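Local coordinates for pyruvate formate-lyase 2 (Archaeoglobus fulgidus, PDB 2F3O), which is a glycyl radical enzyme of the pyruvate formate-lyase family, probably a lyase, whose physiological reaction is not established, at residues L19-C24 with I76-E80; L476-L480 with L552-E556. One frame throughout, in Å; residues are numbered along the deposited sequence.

Contact 1: residues L19-C24 with I76-E80; sequences LSVERC and IIFPE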
loop_
_atom_site.group_PDB
_atom_site.type_symbol
_atom_site.label_atom_id
_atom_site.label_comp_id
_atom_site.label_asym_id
_atom_site.label_seq_id
_atom_site.Cartn_x
_atom_site.Cartn_y
_atom_site.Cartn_z
ATOM N N LEU A 19 -43.297 12.202 21.940
ATOM C CA LEU A 19 -41.997 11.603 22.131
ATOM C C LEU A 19 -42.139 10.077 22.022
ATOM O O LEU A 19 -42.707 9.434 22.901
ATOM C CB LEU A 19 -41.437 11.990 23.482
ATOM C CG LEU A 19 -40.015 11.483 23.612
ATOM C CD1 LEU A 19 -39.119 12.256 22.652
ATOM C CD2 LEU A 19 -39.534 11.612 25.033
ATOM N N SER A 20 -41.642 9.517 20.922
ATOM C CA SER A 20 -41.743 8.077 20.651
ATOM C C SER A 20 -40.634 7.272 21.332
ATOM O O SER A 20 -39.532 7.760 21.537
ATOM C CB SER A 20 -41.746 7.809 19.152
ATOM O OG SER A 20 -41.564 6.439 18.898
ATOM N N VAL A 21 -40.915 6.031 21.681
ATOM C CA VAL A 21 -40.057 5.363 22.625
ATOM C C VAL A 21 -39.750 3.919 22.218
ATOM O O VAL A 21 -38.755 3.339 22.638
ATOM C CB VAL A 21 -40.688 5.503 24.025
ATOM C CG1 VAL A 21 -40.731 4.209 24.790
ATOM C CG2 VAL A 21 -39.993 6.586 24.796
ATOM N N GLU A 22 -40.584 3.375 21.337
ATOM C CA GLU A 22 -40.530 1.957 20.950
ATOM C C GLU A 22 -39.221 1.534 20.268
ATOM O O GLU A 22 -38.715 0.437 20.525
ATOM C CB GLU A 22 -41.737 1.579 20.077
ATOM C CG GLU A 22 -43.110 1.793 20.730
ATOM C CD GLU A 22 -43.649 3.220 20.557
ATOM O OE1 GLU A 22 -42.968 4.039 19.896
ATOM O OE2 GLU A 22 -44.748 3.528 21.077
ATOM N N ARG A 23 -38.677 2.394 19.410
ATOM C CA ARG A 23 -37.359 2.143 18.841
ATOM C C ARG A 23 -36.318 2.182 19.957
ATOM O O ARG A 23 -35.503 1.279 20.080
ATOM C CB ARG A 23 -37.017 3.153 17.736
ATOM C CG ARG A 23 -35.689 2.878 17.020
ATOM C CD ARG A 23 -34.540 3.601 17.682
ATOM N NE ARG A 23 -33.247 3.154 17.214
ATOM C CZ ARG A 23 -32.096 3.429 17.816
ATOM N NH1 ARG A 23 -32.053 4.161 18.924
ATOM N NH2 ARG A 23 -30.971 2.994 17.291
ATOM N N CYS A 24 -36.368 3.227 20.769
ATOM C CA CYS A 24 -35.409 3.412 21.834
ATOM C C CYS A 24 -35.325 2.216 22.778
ATOM O O CYS A 24 -34.237 1.770 23.131
ATOM C CB CYS A 24 -35.775 4.660 22.617
ATOM S SG CYS A 24 -34.611 5.019 23.899
ATOM N N ILE A 76 -37.896 10.134 17.284
ATOM C CA ILE A 76 -37.216 8.877 17.594
ATOM C C ILE A 76 -36.020 9.161 18.516
ATOM O O ILE A 76 -35.302 10.130 18.315
ATOM C CB ILE A 76 -36.771 8.144 16.325
ATOM C CG1 ILE A 76 -37.933 8.032 15.340
ATOM C CG2 ILE A 76 -36.300 6.767 16.656
ATOM C CD1 ILE A 76 -37.557 7.432 13.995
ATOM N N ILE A 77 -35.833 8.347 19.554
ATOM C CA ILE A 77 -34.763 8.588 20.524
ATOM C C ILE A 77 -33.536 7.710 20.223
ATOM O O ILE A 77 -33.668 6.495 20.027
ATOM C CB ILE A 77 -35.249 8.319 21.965
ATOM C CG1 ILE A 77 -36.527 9.082 22.266
ATOM C CG2 ILE A 77 -34.194 8.692 22.994
ATOM C CD1 ILE A 77 -37.062 8.773 23.639
ATOM N N PHE A 78 -32.352 8.327 20.177
ATOM C CA PHE A 78 -31.104 7.604 19.951
ATOM C C PHE A 78 -30.199 7.812 21.151
ATOM O O PHE A 78 -29.372 8.709 21.138
ATOM C CB PHE A 78 -30.419 8.066 18.652
ATOM C CG PHE A 78 -31.155 7.647 17.407
ATOM C CD1 PHE A 78 -32.196 8.410 16.905
ATOM C CD2 PHE A 78 -30.832 6.463 16.761
ATOM C CE1 PHE A 78 -32.897 7.995 15.784
ATOM C CE2 PHE A 78 -31.528 6.039 15.636
ATOM C CZ PHE A 78 -32.557 6.798 15.147
ATOM N N PRO A 79 -30.353 6.981 22.206
ATOM C CA PRO A 79 -29.574 7.177 23.433
ATOM C C PRO A 79 -28.089 6.864 23.261
ATOM O O PRO A 79 -27.276 7.278 24.083
ATOM C CB PRO A 79 -30.212 6.183 24.414
ATOM C CG PRO A 79 -30.769 5.111 23.550
ATOM C CD PRO A 79 -31.258 5.817 22.318
ATOM N N GLU A 80 -27.745 6.154 22.190
ATOM C CA GLU A 80 -26.352 5.862 21.870
ATOM C C GLU A 80 -25.672 7.146 21.378
ATOM O O GLU A 80 -24.463 7.334 21.528
ATOM C CB GLU A 80 -26.245 4.708 20.854
ATOM C CG GLU A 80 -26.700 5.029 19.432
ATOM C CD GLU A 80 -28.163 4.679 19.128
ATOM O OE1 GLU A 80 -28.407 4.078 18.058
ATOM O OE2 GLU A 80 -29.075 4.996 19.931
#
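R23 stretches its side chain over the backbone of I77 and F78 and reaches the carboxylate of E80. R23 NH2 donates to E80 OE1 at 2.9 Å. R23 NH1 donates to E80 OE2 at 3.3 Å, so two nitrogens of the guanidinium face the two oxygens of one carboxylate in a salt bridge. R23 NH1 also donates to I77 O at 3.0 Å, which ties the same group to the main chain. F78 CD2 sits over one face of the guanidinium, 3.4 Å from R23 NH1. Lower down the arginine side chain, R23 CD packs on I76 CG2 at 3.8 Å. The buried charges have further partners: E80 also bridges to K509, R23 NE donates to the carbonyl of Q266, and Y27 makes a cation-pi contact with R23. The contact joins the start of helix 22-34 to the irregular segment between strand 74-75 and helix 83-87, in the N-terminal part of the PFL-like chain. V21 is the N-cap residue of that helix. S20, just before it, donates from its OG to E22 OE1 at 3.0 Å, across the N-cap position. The apolar half centres on I77. I77 CD1 meets V21 CG2 at 3.8 Å and L19 CG at 4.0 Å, while I77 CB touches C24 CB at 3.8 Å. C24 continues the packing, with C24 SG 3.8 Å from P79 CD. Helix 105-119 closes in from outside the two segments, placing W119 against P79 and E80, and L111 against V21.

Contact 2: residues L476-L480 with L552-E556; sequences LEDLL and LVAIE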
loop_
_atom_site.group_PDB
_atom_site.type_symbol
_atom_site.label_atom_id
_atom_site.label_comp_id
_atom_site.label_asym_id
_atom_site.label_seq_id
_atom_site.Cartn_x
_atom_site.Cartn_y
_atom_site.Cartn_z
ATOM N N LEU A 476 -4.732 48.286 10.852
ATOM C CA LEU A 476 -5.699 47.375 10.219
ATOM C C LEU A 476 -4.997 46.129 9.725
ATOM O O LEU A 476 -5.442 45.019 9.976
ATOM C CB LEU A 476 -6.417 48.027 9.026
ATOM C CG LEU A 476 -7.355 47.074 8.261
ATOM C CD1 LEU A 476 -8.582 46.770 9.089
ATOM C CD2 LEU A 476 -7.756 47.584 6.889
ATOM N N GLU A 477 -3.873 46.341 9.053
ATOM C CA GLU A 477 -3.164 45.294 8.340
ATOM C C GLU A 477 -2.720 44.130 9.216
ATOM O O GLU A 477 -2.766 42.979 8.784
ATOM C CB GLU A 477 -1.955 45.892 7.647
ATOM C CG GLU A 477 -1.592 45.184 6.379
ATOM C CD GLU A 477 -0.168 45.461 5.968
ATOM O OE1 GLU A 477 0.059 45.637 4.747
ATOM O OE2 GLU A 477 0.711 45.504 6.866
ATOM N N ASP A 478 -2.306 44.430 10.445
ATOM C CA ASP A 478 -1.910 43.392 11.389
ATOM C C ASP A 478 -3.058 42.917 12.289
ATOM O O ASP A 478 -2.843 42.123 13.203
ATOM C CB ASP A 478 -0.729 43.846 12.255
ATOM C CG ASP A 478 -1.148 44.812 13.348
ATOM O OD1 ASP A 478 -1.405 45.986 13.011
ATOM O OD2 ASP A 478 -1.226 44.401 14.531
ATOM N N LEU A 479 -4.271 43.414 12.059
ATOM C CA LEU A 479 -5.448 42.757 12.629
ATOM C C LEU A 479 -5.885 41.651 11.664
ATOM O O LEU A 479 -6.356 40.606 12.083
ATOM C CB LEU A 479 -6.591 43.743 12.886
ATOM C CG LEU A 479 -7.899 43.148 13.418
ATOM C CD1 LEU A 479 -7.885 42.983 14.918
ATOM C CD2 LEU A 479 -9.072 43.981 13.005
ATOM N N LEU A 480 -5.696 41.892 10.370
ATOM C CA LEU A 480 -5.987 40.899 9.346
ATOM C C LEU A 480 -5.161 39.616 9.536
ATOM O O LEU A 480 -5.714 38.509 9.520
ATOM C CB LEU A 480 -5.763 41.472 7.945
ATOM C CG LEU A 480 -6.704 42.570 7.454
ATOM C CD1 LEU A 480 -6.616 42.690 5.927
ATOM C CD2 LEU A 480 -8.128 42.304 7.896
ATOM N N LEU A 552 -14.733 44.708 9.533
ATOM C CA LEU A 552 -13.441 45.094 9.000
ATOM C C LEU A 552 -13.530 46.393 8.232
ATOM O O LEU A 552 -12.634 47.220 8.351
ATOM C CB LEU A 552 -12.852 43.990 8.132
ATOM C CG LEU A 552 -12.511 42.778 8.976
ATOM C CD1 LEU A 552 -12.089 41.628 8.098
ATOM C CD2 LEU A 552 -11.465 43.129 9.975
ATOM N N VAL A 553 -14.606 46.562 7.458
ATOM C CA VAL A 553 -14.877 47.817 6.734
ATOM C C VAL A 553 -15.075 48.957 7.711
ATOM O O VAL A 553 -14.556 50.057 7.530
ATOM C CB VAL A 553 -16.193 47.768 5.957
ATOM C CG1 VAL A 553 -16.145 48.745 4.802
ATOM C CG2 VAL A 553 -16.464 46.387 5.471
ATOM N N ALA A 554 -15.834 48.668 8.759
ATOM C CA ALA A 554 -16.109 49.630 9.793
ATOM C C ALA A 554 -14.866 49.966 10.610
ATOM O O ALA A 554 -14.771 51.059 11.145
ATOM C CB ALA A 554 -17.237 49.143 10.680
ATOM N N ILE A 555 -13.909 49.051 10.702
ATOM C CA ILE A 555 -12.656 49.376 11.374
ATOM C C ILE A 555 -11.816 50.233 10.444
ATOM O O ILE A 555 -11.208 51.211 10.882
ATOM C CB ILE A 555 -11.897 48.118 11.841
ATOM C CG1 ILE A 555 -12.464 47.634 13.173
ATOM C CG2 ILE A 555 -10.430 48.406 12.054
ATOM C CD1 ILE A 555 -12.065 46.224 13.532
ATOM N N GLU A 556 -11.842 49.891 9.154
ATOM C CA GLU A 556 -11.042 50.585 8.145
ATOM C C GLU A 556 -11.279 52.086 8.182
ATOM O O GLU A 556 -10.342 52.845 8.421
ATOM C CB GLU A 556 -11.312 50.051 6.741
ATOM C CG GLU A 556 -10.411 50.648 5.681
ATOM C CD GLU A 556 -10.871 50.317 4.277
ATOM O OE1 GLU A 556 -12.002 49.811 4.144
ATOM O OE2 GLU A 556 -10.117 50.556 3.305
#
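This is a small apolar helix-helix contact, its centre about 34 Å from the centre of the chain. It joins the start of the long helix 477-508 to helix 545-560, which follows strand 535-543. Three leucines from one segment meet L552 and I555, three residues apart on the other helix. L476 points toward the partner helix. L476 CD1 lies 3.9 Å from I555 CG2 and 4.1 Å from L552 O, and L476 CD2 lies 4.2 Å from E556 CG. L479 CD2 reaches I555 CD1 at 3.8 Å and L552 CD2 at 4.0 Å. L480 CD2 also approaches L552 CD2, at 4.0 Å, so this one methyl of L552 sits against two leucines. L476 O accepts from L479 N at 2.9 Å and from L480 N at 3.2 Å, so the three leucines lie close together along the backbone. Y602 of helix 597-615 touches L476, L552 and E556, and M565 and I568 of helix 565-573 pack on I555. E556 joins through its aliphatic part, while its carboxylate end leads away. No hydrogen bond or salt bridge crosses between the segments, so they are held by van der Waals contact and the burial of branched aliphatic side chains.

How the contacts relate
From the N terminus, contact 1 comes first. Residues 76-80 return to 19-24 and close a loop of 51 intervening residues, which includes most of helix 22-34 and helix 39-53. The chain then runs on for nearly 400 residues before contact 2 opens at 476-480. Contact 2 closes at 552-556 over 71 residues, mostly helical, with strand 535-543 among them. The two loops are in series and neither nest nor cross. The centres of contacts 1 and 2 lie about 49 Å apart, on opposite sides of the chain's centre. The nearest atoms of contacts 1 and 2 are about 38 Å apart. Contact 1 ties the start of helix 22-34 to the loop before helix 83-87; contact 2 joins helices 477-508 and 545-560.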